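Local coordinates for gamma-glutamyltranspeptidase (Ggt) (Helicobacter pylori 26695, PDB 5BPK), which probably cleaves gamma-glutamyl bonds such as that of glutathione, by hydrolysis or by transfer to amino acids or peptides, as an N-terminal-nucleophile hydrolase, at residues L72-P77 / F211-L216; F87-L92 / I277-P282; L100-K105 / A141-M146; A106-T111 / T252-A257. One frame throughout, in Å; residues are numbered along the deposited sequence. Where two conformers were deposited one is given.

How the interactions relate
Four contacts tie together one chain of the enzyme. Interactions 2 and 3 form its middle: they share neighbouring strands 85-91 and 97-102 of the antiparallel sheet, their centres lie about 12 Å apart, and they touch directly, Ala88 O lying 2.7 Å from Leu100 N. Interaction 2 works among the strands, interaction 3 between strand 97-102 and helix 139-150. Interaction 1 lies in the helical part, its centre about 20 Å from that of interaction 3. Interaction 4 continues from interaction 3 in sequence, about 16 Å away between centres. Along the chain, interaction 3 nests inside the loops closed by interactions 1 and 2, while interaction 1 crosses interactions 2 and 4. Arg103 of interaction 3 binds the inhibitor, and Phe87 of interaction 2 lies nearby.

Interaction 1 of 4, residues L72-P77 / F211-L216; sequences LAVVHP and FVQKDL
Phe211 makes the first, loose touch: its CE2 comes within 4.5 Å of Pro77 CG, just beyond the end of helix 61-75. Gln213 does the polar work. Its CG is anti to the carbonyl carbon (chi1 -65°) and the chain beyond is extended, passing Val74 in the opposite sense to that residue's side chain. The amide NE2 donates to Val74 O over 3.0 Å, with an N-H...O angle of 147°; Val74 O lies nearly in the plane of the Gln213 amide and also accepts from Tyr170 OH. The same NE2 lies 3.6 Å from Val74 CG1. Gln213 OE1 takes a 2.7 Å bond from a water, and the same water donates to Ala73 O at 2.9 Å; four residues on from Ala73 stands Pro77, which has no N-H to offer. Leu216, in the first turn of helix 214-226, sends CD2 to Val74 CG2 at 3.8 Å, and helix 155-168 packs on Val74 too. Two carbonyls of the last turn of helix 61-75 are thus met by the N-cap residue of helix 214-226, one directly and one through a bridging water, in a helix-end to helix-start junction.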
loop_
_atom_site.group_PDB
_atom_site.type_symbol
_atom_site.label_atom_id
_atom_site.label_comp_id
_atom_site.label_asym_id
_atom_site.label_seq_id
_atom_site.Cartn_x
_atom_site.Cartn_y
_atom_site.Cartn_z
ATOM N N LEU A 72 0.493 10.682 -9.972
ATOM C CA LEU A 72 0.170 9.262 -10.158
ATOM C C LEU A 72 -1.324 9.028 -10.415
ATOM O O LEU A 72 -1.702 8.055 -11.078
ATOM C CB LEU A 72 0.619 8.443 -8.940
ATOM C CG LEU A 72 2.118 8.239 -8.742
ATOM C CD1 LEU A 72 2.394 7.606 -7.356
ATOM C CD2 LEU A 72 2.705 7.378 -9.860
ATOM N N ALA A 73 -2.174 9.910 -9.884
ATOM C CA ALA A 73 -3.615 9.842 -10.159
ATOM C C ALA A 73 -3.947 10.004 -11.655
ATOM O O ALA A 73 -5.019 9.576 -12.112
ATOM C CB ALA A 73 -4.386 10.880 -9.319
ATOM N N VAL A 74 -3.023 10.607 -12.398
ATOM C CA VAL A 74 -3.176 10.843 -13.828
ATOM C C VAL A 74 -2.403 9.795 -14.649
ATOM O O VAL A 74 -2.957 9.194 -15.556
ATOM C CB VAL A 74 -2.700 12.270 -14.182
ATOM C CG1 VAL A 74 -2.780 12.523 -15.694
ATOM C CG2 VAL A 74 -3.525 13.288 -13.435
ATOM N N VAL A 75 -1.141 9.559 -14.311
ATOM C CA VAL A 75 -0.264 8.726 -15.154
ATOM C C VAL A 75 -0.248 7.247 -14.792
ATOM O O VAL A 75 0.290 6.439 -15.550
ATOM C CB VAL A 75 1.180 9.256 -15.173
ATOM C CG1 VAL A 75 1.204 10.702 -15.694
ATOM C CG2 VAL A 75 1.856 9.170 -13.786
ATOM N N HIS A 76 -0.830 6.898 -13.645
ATOM C CA HIS A 76 -0.872 5.502 -13.193
ATOM C C HIS A 76 -2.262 5.146 -12.658
ATOM O O HIS A 76 -2.402 4.753 -11.499
ATOM C CB HIS A 76 0.213 5.313 -12.129
ATOM C CG HIS A 76 0.455 3.890 -11.727
ATOM N ND1 HIS A 76 0.047 2.815 -12.492
ATOM C CD2 HIS A 76 1.056 3.369 -10.630
ATOM C CE1 HIS A 76 0.410 1.695 -11.891
ATOM N NE2 HIS A 76 1.024 2.003 -10.759
ATOM N N PRO A 77 -3.305 5.275 -13.509
ATOM C CA PRO A 77 -4.689 5.136 -13.038
ATOM C C PRO A 77 -5.098 3.740 -12.562
ATOM O O PRO A 77 -6.143 3.598 -11.922
ATOM C CB PRO A 77 -5.529 5.595 -14.240
ATOM C CG PRO A 77 -4.631 5.568 -15.398
ATOM C CD PRO A 77 -3.237 5.708 -14.917
ATOM N N PHE A 211 -3.182 9.337 -24.290
ATOM C CA PHE A 211 -4.278 9.166 -23.339
ATOM C C PHE A 211 -4.537 10.518 -22.663
ATOM O O PHE A 211 -3.720 10.983 -21.864
ATOM C CB PHE A 211 -3.898 8.113 -22.302
ATOM C CG PHE A 211 -5.018 7.732 -21.389
ATOM C CD1 PHE A 211 -6.183 7.190 -21.900
ATOM C CD2 PHE A 211 -4.923 7.924 -20.026
ATOM C CE1 PHE A 211 -7.230 6.847 -21.074
ATOM C CE2 PHE A 211 -5.970 7.567 -19.190
ATOM C CZ PHE A 211 -7.121 7.025 -19.717
ATOM N N VAL A 212 -5.666 11.132 -23.013
ATOM C CA VAL A 212 -6.060 12.451 -22.526
ATOM C C VAL A 212 -7.243 12.278 -21.586
ATOM O O VAL A 212 -8.140 11.467 -21.852
ATOM C CB VAL A 212 -6.456 13.372 -23.709
ATOM C CG1 VAL A 212 -6.925 14.720 -23.204
ATOM C CG2 VAL A 212 -5.273 13.516 -24.661
ATOM N N GLN A 213 -7.237 13.030 -20.485
ATOM C CA GLN A 213 -8.254 12.891 -19.435
ATOM C C GLN A 213 -8.871 14.236 -19.079
ATOM O O GLN A 213 -8.581 14.823 -18.035
ATOM C CB GLN A 213 -7.643 12.220 -18.206
ATOM C CG GLN A 213 -7.215 10.795 -18.483
ATOM C CD GLN A 213 -6.574 10.128 -17.285
ATOM O OE1 GLN A 213 -7.243 9.424 -16.517
ATOM N NE2 GLN A 213 -5.276 10.349 -17.114
ATOM N N LYS A 214 -9.744 14.708 -19.962
ATOM C CA LYS A 214 -10.302 16.040 -19.868
ATOM C C LYS A 214 -11.167 16.252 -18.616
ATOM O O LYS A 214 -11.059 17.286 -17.961
ATOM C CB LYS A 214 -11.108 16.325 -21.132
ATOM C CG LYS A 214 -11.533 17.757 -21.299
ATOM C CD LYS A 214 -12.228 17.924 -22.633
ATOM C CE LYS A 214 -13.045 19.186 -22.692
ATOM N NZ LYS A 214 -13.506 19.450 -24.071
ATOM N N ASP A 215 -12.028 15.285 -18.297
ATOM C CA ASP A 215 -12.877 15.375 -17.097
ATOM C C ASP A 215 -12.039 15.298 -15.818
ATOM O O ASP A 215 -12.326 16.000 -14.841
ATOM C CB ASP A 215 -13.956 14.288 -17.070
ATOM C CG ASP A 215 -15.118 14.575 -18.003
ATOM O OD1 ASP A 215 -15.076 15.579 -18.755
ATOM O OD2 ASP A 215 -16.099 13.797 -17.958
ATOM N N LEU A 216 -11.003 14.458 -15.818
ATOM C CA LEU A 216 -10.085 14.407 -14.674
ATOM C C LEU A 216 -9.407 15.766 -14.474
ATOM O O LEU A 216 -9.257 16.233 -13.337
ATOM C CB LEU A 216 -9.037 13.302 -14.843
ATOM C CG LEU A 216 -8.075 13.074 -13.665
ATOM C CD1 LEU A 216 -8.821 12.802 -12.358
ATOM C CD2 LEU A 216 -7.079 11.949 -13.952
HETATM O O HOH W 1 -6.988 8.469 -13.973
#

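Interaction 2 of 4, residues F87-L92 / I277-P282; sequences FAVIHL and ISMSPP. With EDO (1,2-ethanediol), chain P.
Met279 lays its side chain on Phe87, the two crossing at about a right angle. Its CG is anti to the backbone N (chi1 -171°) and stands over one face of the ring, 4.0 Å from the centroid, in a CH-pi contact displaced toward the rim. The chain then bends at chi2 (64°), which carries SD to an oblique place 4.4 Å from the same centroid, a Met-aromatic contact, and CE comes down obliquely past the rim on the same side, 3.5 Å from Phe87 CD1. Pro282, which follows a cis peptide bond, meets the ring at its edge instead: CG is 3.8 Å from Phe87 CE1 and close to the ring plane. Farther along the strand, Val89 spreads its two methyls. CG1 touches Ile277 CG2 at 3.7 Å, while CG2 rests near the backbone between Ser278 and Met279, 3.9 Å from Met279 N.

Strands 85-91 and 274-278 are the outermost of the four-stranded sheet in this chain, and residues of both pair with a strand of the partner chain, so the sheet runs on across the interface. Ser278 turns the other way and bonds through OG to Thr77 of the partner chain. His91 NE2 holds a 1,2-ethanediol, probably from the crystallisation liquor, while its ND1 bonds Asn97.

Phe87 also packs on Arg103, and its side chain lies about 6 Å from the bound ligand. With no hydrogen bond between the two segments, the contact is apolar and non-directional, resting on dispersion and on the fit of thioether, proline and aromatic ring.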
loop_
_atom_site.group_PDB
_atom_site.type_symbol
_atom_site.label_atom_id
_atom_site.label_comp_id
_atom_site.label_asym_id
_atom_site.label_seq_id
_atom_site.Cartn_x
_atom_site.Cartn_y
_atom_site.Cartn_z
ATOM N N PHE A 87 -2.242 5.660 3.242
ATOM C CA PHE A 87 -1.545 6.038 4.460
ATOM C C PHE A 87 -0.236 6.738 4.137
ATOM O O PHE A 87 0.447 6.387 3.159
ATOM C CB PHE A 87 -1.220 4.795 5.291
ATOM C CG PHE A 87 -2.415 3.949 5.621
ATOM C CD1 PHE A 87 -3.337 4.369 6.570
ATOM C CD2 PHE A 87 -2.608 2.735 4.995
ATOM C CE1 PHE A 87 -4.453 3.581 6.873
ATOM C CE2 PHE A 87 -3.714 1.926 5.300
ATOM C CZ PHE A 87 -4.638 2.361 6.245
ATOM N N ALA A 88 0.157 7.668 4.996
ATOM C CA ALA A 88 1.483 8.284 4.905
ATOM C C ALA A 88 2.131 8.207 6.268
ATOM O O ALA A 88 1.556 8.663 7.254
ATOM C CB ALA A 88 1.393 9.735 4.475
ATOM N N VAL A 89 3.312 7.607 6.323
ATOM C CA VAL A 89 4.131 7.596 7.516
ATOM C C VAL A 89 5.225 8.654 7.298
ATOM O O VAL A 89 5.914 8.674 6.259
ATOM C CB VAL A 89 4.668 6.178 7.801
ATOM C CG1 VAL A 89 5.781 6.196 8.830
ATOM C CG2 VAL A 89 3.531 5.290 8.276
ATOM N N ILE A 90 5.359 9.557 8.268
ATOM C CA ILE A 90 6.182 10.746 8.083
ATOM C C ILE A 90 7.129 10.898 9.260
ATOM O O ILE A 90 6.698 10.815 10.403
ATOM C CB ILE A 90 5.318 12.010 7.975
ATOM C CG1 ILE A 90 4.362 11.906 6.772
ATOM C CG2 ILE A 90 6.223 13.248 7.869
ATOM C CD1 ILE A 90 3.263 12.966 6.734
ATOM N N HIS A 91 8.413 11.096 8.967
ATOM C CA HIS A 91 9.403 11.460 9.977
ATOM C C HIS A 91 9.813 12.895 9.685
ATOM O O HIS A 91 10.215 13.207 8.570
ATOM C CB HIS A 91 10.617 10.525 9.937
ATOM C CG HIS A 91 11.758 10.997 10.782
ATOM N ND1 HIS A 91 11.882 10.681 12.118
ATOM C CD2 HIS A 91 12.810 11.795 10.487
ATOM C CE1 HIS A 91 12.969 11.254 12.604
ATOM N NE2 HIS A 91 13.552 11.935 11.636
ATOM N N LEU A 92 9.666 13.762 10.685
ATOM C CA LEU A 92 9.953 15.179 10.541
ATOM C C LEU A 92 11.357 15.474 11.030
ATOM O O LEU A 92 11.917 14.746 11.868
ATOM C CB LEU A 92 8.954 16.011 11.334
ATOM C CG LEU A 92 7.489 15.916 10.895
ATOM C CD1 LEU A 92 6.617 16.688 11.865
ATOM C CD2 LEU A 92 7.339 16.429 9.479
ATOM N N ILE A 277 9.374 2.461 12.201
ATOM C CA ILE A 277 8.188 3.333 12.254
ATOM C C ILE A 277 7.265 2.910 11.123
ATOM O O ILE A 277 7.628 3.036 9.958
ATOM C CB ILE A 277 8.556 4.833 12.058
ATOM C CG1 ILE A 277 9.680 5.241 13.022
ATOM C CG2 ILE A 277 7.314 5.742 12.210
ATOM C CD1 ILE A 277 9.281 5.256 14.473
ATOM N N SER A 278 6.070 2.433 11.448
ATOM C CA SER A 278 5.166 1.928 10.415
ATOM C C SER A 278 3.700 2.204 10.728
ATOM O O SER A 278 3.377 2.848 11.746
ATOM C CB SER A 278 5.437 0.435 10.164
ATOM O OG SER A 278 4.816 -0.013 8.965
ATOM N N MET A 279 2.813 1.750 9.841
ATOM C CA MET A 279 1.411 2.144 9.936
ATOM C C MET A 279 0.611 1.316 10.919
ATOM O O MET A 279 0.622 0.081 10.884
ATOM C CB MET A 279 0.717 2.109 8.586
ATOM C CG MET A 279 -0.670 2.711 8.627
ATOM S SD MET A 279 -0.640 4.476 9.026
ATOM C CE MET A 279 -2.222 4.639 9.873
ATOM N N SER A 280 -0.097 2.045 11.770
ATOM C CA SER A 280 -0.946 1.514 12.824
ATOM C C SER A 280 -2.356 1.240 12.285
ATOM O O SER A 280 -2.645 1.539 11.125
ATOM C CB SER A 280 -1.002 2.561 13.927
ATOM O OG SER A 280 -1.225 3.858 13.382
ATOM N N PRO A 281 -3.254 0.692 13.132
ATOM C CA PRO A 281 -4.624 0.513 12.673
ATOM C C PRO A 281 -5.202 1.817 12.127
ATOM O O PRO A 281 -4.996 2.873 12.718
ATOM C CB PRO A 281 -5.346 0.043 13.936
ATOM C CG PRO A 281 -4.302 -0.803 14.605
ATOM C CD PRO A 281 -3.026 -0.003 14.412
ATOM N N PRO A 282 -5.948 1.754 11.016
ATOM C CA PRO A 282 -6.607 0.608 10.401
ATOM C C PRO A 282 -5.787 -0.234 9.423
ATOM O O PRO A 282 -6.360 -1.074 8.737
ATOM C CB PRO A 282 -7.794 1.254 9.689
ATOM C CG PRO A 282 -7.257 2.550 9.258
ATOM C CD PRO A 282 -6.370 3.008 10.376
HETATM C C1 EDO P . 16.168 12.528 10.030
HETATM O O1 EDO P . 17.415 12.353 9.322
HETATM C C2 EDO P . 16.122 13.856 10.775
HETATM O O2 EDO P . 15.660 13.699 12.131
#

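Interaction 3 of 4, residues L100-K105 / A141-M146; sequences LDFREK and AGMEAM. With 4UD ((2S)-amino[(5S)-4,5-dihydro-1,2-oxazol-5-yl]acetic acid), chain O; EDO (1,2-ethanediol), chain M.
Phe102 and Gly142 meet closely: Phe102 CB is 3.6 Å from Gly142 CA, and the ring root leans on a helix surface that has no side chain there. Phe102 CG sits between the backbone N and the carbonyl carbon (chi1 59°), which brings the ring base over Gly142. Leu100 fills the next place, its CD2 3.4 Å from Gly142 O and 4.0 Å from Met146 CB. Met143 starts away from the strand, but its chain bends at chi2 and chi3 until CE reaches Phe102 CZ at 3.8 Å.

Strand 100-102 and helix 141-146 run roughly antiparallel (153°), their axes 8.4 Å apart, so a helix lies on the sheet, as in the sandwich of Ntn hydrolases.

Beyond this the contact slackens. Met146 CE stands 4.5 Å from Phe102 CE1, and Ala145 CB stays 4.4 Å from Leu100 CD1; Ala145 is partly exposed, and its O accepts from a 1,2-ethanediol. At the end of the strand, Asp101 OD1 accepts from Arg103 N in an Asx turn, and Arg103 NH1 donates to carboxylate oxygen O9 of the inhibitor at 2.9 Å; Glu40 and Asp43 of the partner chain form salt bridges with the same guanidinium.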
loop_
_atom_site.group_PDB
_atom_site.type_symbol
_atom_site.label_atom_id
_atom_site.label_comp_id
_atom_site.label_asym_id
_atom_site.label_seq_id
_atom_site.Cartn_x
_atom_site.Cartn_y
_atom_site.Cartn_z
ATOM N N LEU A 100 -0.423 9.367 8.956
ATOM C CA LEU A 100 -1.650 9.933 8.436
ATOM C C LEU A 100 -2.524 8.822 7.846
ATOM O O LEU A 100 -2.111 8.114 6.940
ATOM C CB LEU A 100 -1.345 10.980 7.372
ATOM C CG LEU A 100 -2.550 11.655 6.719
ATOM C CD1 LEU A 100 -3.418 12.375 7.721
ATOM C CD2 LEU A 100 -2.071 12.584 5.604
ATOM N N ASP A 101 -3.725 8.700 8.390
ATOM C CA ASP A 101 -4.750 7.767 7.940
ATOM C C ASP A 101 -5.678 8.544 7.003
ATOM O O ASP A 101 -6.487 9.363 7.461
ATOM C CB ASP A 101 -5.493 7.231 9.194
ATOM C CG ASP A 101 -6.768 6.452 8.889
ATOM O OD1 ASP A 101 -7.190 6.324 7.722
ATOM O OD2 ASP A 101 -7.374 5.989 9.887
ATOM N N PHE A 102 -5.550 8.290 5.697
ATOM C CA PHE A 102 -6.544 8.729 4.720
ATOM C C PHE A 102 -7.197 7.527 4.013
ATOM O O PHE A 102 -7.487 7.542 2.822
ATOM C CB PHE A 102 -5.995 9.808 3.768
ATOM C CG PHE A 102 -4.789 9.409 2.943
ATOM C CD1 PHE A 102 -3.502 9.540 3.444
ATOM C CD2 PHE A 102 -4.940 9.040 1.616
ATOM C CE1 PHE A 102 -2.399 9.238 2.654
ATOM C CE2 PHE A 102 -3.831 8.717 0.821
ATOM C CZ PHE A 102 -2.555 8.825 1.350
ATOM N N ARG A 103 -7.438 6.491 4.807
ATOM C CA ARG A 103 -8.129 5.285 4.358
ATOM C C ARG A 103 -9.603 5.574 4.091
ATOM O O ARG A 103 -10.233 6.364 4.796
ATOM C CB ARG A 103 -7.991 4.211 5.432
ATOM C CG ARG A 103 -8.618 2.859 5.131
ATOM C CD ARG A 103 -7.928 2.120 3.998
ATOM N NE ARG A 103 -8.215 0.684 4.058
ATOM C CZ ARG A 103 -7.786 -0.216 3.177
ATOM N NH1 ARG A 103 -7.082 0.145 2.124
ATOM N NH2 ARG A 103 -8.079 -1.497 3.340
ATOM N N GLU A 104 -10.179 4.898 3.098
ATOM C CA GLU A 104 -11.607 5.053 2.828
ATOM C C GLU A 104 -12.449 4.593 4.010
ATOM O O GLU A 104 -12.036 3.723 4.790
ATOM C CB GLU A 104 -12.048 4.296 1.584
ATOM C CG GLU A 104 -11.306 4.665 0.307
ATOM C CD GLU A 104 -10.165 3.710 0.004
ATOM O OE1 GLU A 104 -9.327 3.469 0.912
ATOM O OE2 GLU A 104 -10.117 3.217 -1.146
ATOM N N LYS A 105 -13.644 5.177 4.118
ATOM C CA LYS A 105 -14.630 4.790 5.123
ATOM C C LYS A 105 -15.802 4.076 4.478
ATOM O O LYS A 105 -16.254 4.463 3.379
ATOM C CB LYS A 105 -15.170 6.026 5.824
ATOM C CG LYS A 105 -14.150 6.784 6.639
ATOM C CD LYS A 105 -14.626 8.194 6.983
ATOM C CE LYS A 105 -15.876 8.237 7.861
ATOM N NZ LYS A 105 -16.300 9.647 8.161
ATOM N N ALA A 141 -8.329 14.384 0.586
ATOM C CA ALA A 141 -8.255 14.870 1.961
ATOM C C ALA A 141 -6.871 14.619 2.574
ATOM O O ALA A 141 -6.353 15.459 3.321
ATOM C CB ALA A 141 -9.350 14.236 2.801
ATOM N N GLY A 142 -6.280 13.467 2.254
ATOM C CA GLY A 142 -4.962 13.117 2.755
ATOM C C GLY A 142 -3.883 14.022 2.196
ATOM O O GLY A 142 -3.011 14.493 2.941
ATOM N N MET A 143 -3.926 14.263 0.884
ATOM C CA MET A 143 -2.947 15.155 0.259
ATOM C C MET A 143 -3.013 16.542 0.875
ATOM O O MET A 143 -1.976 17.117 1.222
ATOM C CB MET A 143 -3.158 15.261 -1.256
ATOM C CG MET A 143 -2.923 13.970 -2.039
ATOM S SD MET A 143 -1.290 13.222 -1.865
ATOM C CE MET A 143 -1.677 11.804 -0.862
ATOM N N GLU A 144 -4.224 17.070 1.040
ATOM C CA GLU A 144 -4.371 18.414 1.593
ATOM C C GLU A 144 -3.924 18.480 3.059
ATOM O O GLU A 144 -3.255 19.435 3.477
ATOM C CB GLU A 144 -5.808 18.916 1.462
ATOM C CG GLU A 144 -5.945 20.374 1.875
ATOM C CD GLU A 144 -7.357 20.885 1.767
ATOM O OE1 GLU A 144 -7.648 21.554 0.762
ATOM O OE2 GLU A 144 -8.168 20.608 2.681
ATOM N N ALA A 145 -4.305 17.477 3.839
ATOM C CA ALA A 145 -3.952 17.419 5.258
ATOM C C ALA A 145 -2.442 17.482 5.481
ATOM O O ALA A 145 -1.960 18.268 6.308
ATOM C CB ALA A 145 -4.534 16.165 5.898
ATOM N N MET A 146 -1.677 16.676 4.750
ATOM C CA MET A 146 -0.225 16.717 4.959
ATOM C C MET A 146 0.385 18.025 4.442
ATOM O O MET A 146 1.271 18.581 5.082
ATOM C CB MET A 146 0.504 15.472 4.434
ATOM C CG MET A 146 0.564 15.261 2.961
ATOM S SD MET A 146 1.525 13.740 2.696
ATOM C CE MET A 146 0.325 12.704 1.886
HETATM C C3 4UD O . -2.470 -2.724 -2.837
HETATM C C4 4UD O . -3.843 -2.708 -1.093
HETATM C C5 4UD O . -3.931 -2.879 -2.598
HETATM C C6 4UD O . -4.936 -3.417 -0.280
HETATM C C8 4UD O . -4.711 -3.036 1.166
HETATM O O9 4UD O . -5.118 -1.988 1.604
HETATM O O10 4UD O . -4.038 -3.867 1.995
HETATM N N7 4UD O . -6.269 -2.944 -0.680
HETATM O O2 4UD O . -2.592 -3.274 -0.714
HETATM N N1 4UD O . -1.811 -2.960 -1.751
HETATM C C1 EDO M . -5.573 18.406 8.549
HETATM O O1 EDO M . -5.914 17.405 9.509
HETATM C C2 EDO M . -4.073 18.676 8.602
HETATM O O2 EDO M . -3.751 19.888 7.906
#

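Interaction 4 of 4, residues A106-T111 / T252-A257; sequences APLKAT and TKEDLA
Leu108 N donates to Asp255 OD1 in the shortest bond of the contact, 2.7 Å long, using the syn lone pair of that oxygen with an N-H...O angle of 156°. The other oxygen, OD2, has Lys109 NZ at 3.8 Å, a long salt bridge. Asp255 CG is anti to the carbonyl carbon (chi1 -76°), beside the backbone N; from there the carboxylate meets Pro107 and Leu108, with Pro107 CB lying against OD2.

The same Asp255 belongs to a capping box at the start of helix 253-257. Thr252 OG1 accepts from Asp255 N at 3.3 Å, and more weakly from Glu254 N, while Thr252 N donates to the anti lone pair of Asp255 OD2 over 3.1 Å. Facing it, Pro107 to Ala110 form a type I turn, closed by Ala110 N to Pro107 O, and Leu108, whose N-H is bonded, is the second residue of that turn.

The side chains of Leu108 and Glu254 cross at about a right angle, CD1 of the former touching Glu254 CD at 3.7 Å. Lys109 and Thr252 reach toward each other tip to tip, with Lys109 NZ 3.4 Å from Thr252 CG2. Helix 234-246 backs Thr252 and Leu256, and Ala106 makes backbone bonds to the partner chain.

One carboxylate therefore serves a helix start and a turn at once. The N-terminal end of the helix would favour its anionic form, and the charge is probably offset mainly by the N-H groups, with Lys109 adding a weaker, longer-range share.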
loop_
_atom_site.group_PDB
_atom_site.type_symbol
_atom_site.label_atom_id
_atom_site.label_comp_id
_atom_site.label_asym_id
_atom_site.label_seq_id
_atom_site.Cartn_x
_atom_site.Cartn_y
_atom_site.Cartn_z
ATOM N N ALA A 106 -16.351 3.089 5.177
ATOM C CA ALA A 106 -17.617 2.515 4.751
ATOM C C ALA A 106 -18.658 3.627 4.771
ATOM O O ALA A 106 -18.688 4.409 5.711
ATOM C CB ALA A 106 -18.026 1.358 5.657
ATOM N N PRO A 107 -19.527 3.696 3.740
ATOM C CA PRO A 107 -20.498 4.779 3.729
ATOM C C PRO A 107 -21.500 4.681 4.877
ATOM O O PRO A 107 -21.642 3.621 5.506
ATOM C CB PRO A 107 -21.193 4.608 2.372
ATOM C CG PRO A 107 -20.186 3.930 1.526
ATOM C CD PRO A 107 -19.511 2.974 2.457
ATOM N N LEU A 108 -22.208 5.782 5.115
ATOM C CA LEU A 108 -23.167 5.869 6.219
ATOM C C LEU A 108 -24.258 4.812 6.122
ATOM O O LEU A 108 -24.775 4.349 7.146
ATOM C CB LEU A 108 -23.799 7.269 6.261
ATOM C CG LEU A 108 -22.914 8.364 6.853
ATOM C CD1 LEU A 108 -23.311 9.759 6.349
ATOM C CD2 LEU A 108 -22.957 8.283 8.369
ATOM N N LYS A 109 -24.612 4.428 4.896
ATOM C CA LYS A 109 -25.650 3.419 4.680
ATOM C C LYS A 109 -25.111 1.986 4.631
ATOM O O LYS A 109 -25.866 1.052 4.419
ATOM C CB LYS A 109 -26.484 3.764 3.433
ATOM C CG LYS A 109 -27.425 4.963 3.667
ATOM C CD LYS A 109 -27.014 6.237 2.926
ATOM C CE LYS A 109 -26.761 7.419 3.874
ATOM N NZ LYS A 109 -25.945 8.510 3.246
ATOM N N ALA A 110 -23.809 1.806 4.866
ATOM C CA ALA A 110 -23.210 0.479 4.893
ATOM C C ALA A 110 -23.753 -0.375 6.035
ATOM O O ALA A 110 -24.065 0.131 7.112
ATOM C CB ALA A 110 -21.698 0.594 5.015
ATOM N N THR A 111 -23.846 -1.676 5.784
ATOM C CA THR A 111 -24.278 -2.640 6.788
ATOM C C THR A 111 -23.444 -3.915 6.720
ATOM O O THR A 111 -22.864 -4.260 5.684
ATOM C CB THR A 111 -25.775 -2.993 6.628
ATOM O OG1 THR A 111 -25.999 -3.606 5.357
ATOM C CG2 THR A 111 -26.654 -1.755 6.763
ATOM N N THR A 252 -23.033 9.370 -0.693
ATOM C CA THR A 252 -23.817 10.586 -0.823
ATOM C C THR A 252 -22.979 11.826 -0.517
ATOM O O THR A 252 -21.846 11.737 -0.031
ATOM C CB THR A 252 -24.986 10.579 0.181
ATOM O OG1 THR A 252 -24.469 10.590 1.517
ATOM C CG2 THR A 252 -25.878 9.363 -0.020
ATOM N N LYS A 253 -23.561 12.993 -0.761
ATOM C CA LYS A 253 -22.930 14.248 -0.368
ATOM C C LYS A 253 -22.643 14.302 1.142
ATOM O O LYS A 253 -21.673 14.928 1.561
ATOM C CB LYS A 253 -23.788 15.447 -0.796
ATOM C CG LYS A 253 -23.721 15.725 -2.284
ATOM C CD LYS A 253 -24.526 16.960 -2.664
ATOM C CE LYS A 253 -26.016 16.671 -2.692
ATOM N NZ LYS A 253 -26.790 17.817 -3.264
ATOM N N GLU A 254 -23.483 13.654 1.946
ATOM C CA GLU A 254 -23.279 13.616 3.392
ATOM C C GLU A 254 -22.024 12.812 3.749
ATOM O O GLU A 254 -21.245 13.220 4.621
ATOM C CB GLU A 254 -24.492 13.040 4.125
ATOM C CG GLU A 254 -24.413 13.234 5.649
ATOM C CD GLU A 254 -25.594 12.647 6.410
ATOM O OE1 GLU A 254 -26.508 12.068 5.777
ATOM O OE2 GLU A 254 -25.597 12.764 7.656
ATOM N N ASP A 255 -21.820 11.692 3.064
ATOM C CA ASP A 255 -20.597 10.902 3.249
ATOM C C ASP A 255 -19.366 11.745 2.940
ATOM O O ASP A 255 -18.396 11.759 3.694
ATOM C CB ASP A 255 -20.587 9.676 2.337
ATOM C CG ASP A 255 -21.485 8.562 2.822
ATOM O OD1 ASP A 255 -21.316 8.112 3.965
ATOM O OD2 ASP A 255 -22.338 8.104 2.041
ATOM N N LEU A 256 -19.416 12.455 1.822
ATOM C CA LEU A 256 -18.260 13.201 1.343
ATOM C C LEU A 256 -17.951 14.363 2.285
ATOM O O LEU A 256 -16.795 14.573 2.648
ATOM C CB LEU A 256 -18.475 13.683 -0.096
ATOM C CG LEU A 256 -18.563 12.567 -1.148
ATOM C CD1 LEU A 256 -19.233 13.072 -2.422
ATOM C CD2 LEU A 256 -17.220 11.918 -1.463
ATOM N N ALA A 257 -18.992 15.090 2.710
ATOM C CA ALA A 257 -18.818 16.230 3.617
ATOM C C ALA A 257 -18.328 15.820 5.011
ATOM O O ALA A 257 -17.753 16.644 5.733
ATOM C CB ALA A 257 -20.122 17.035 3.721
#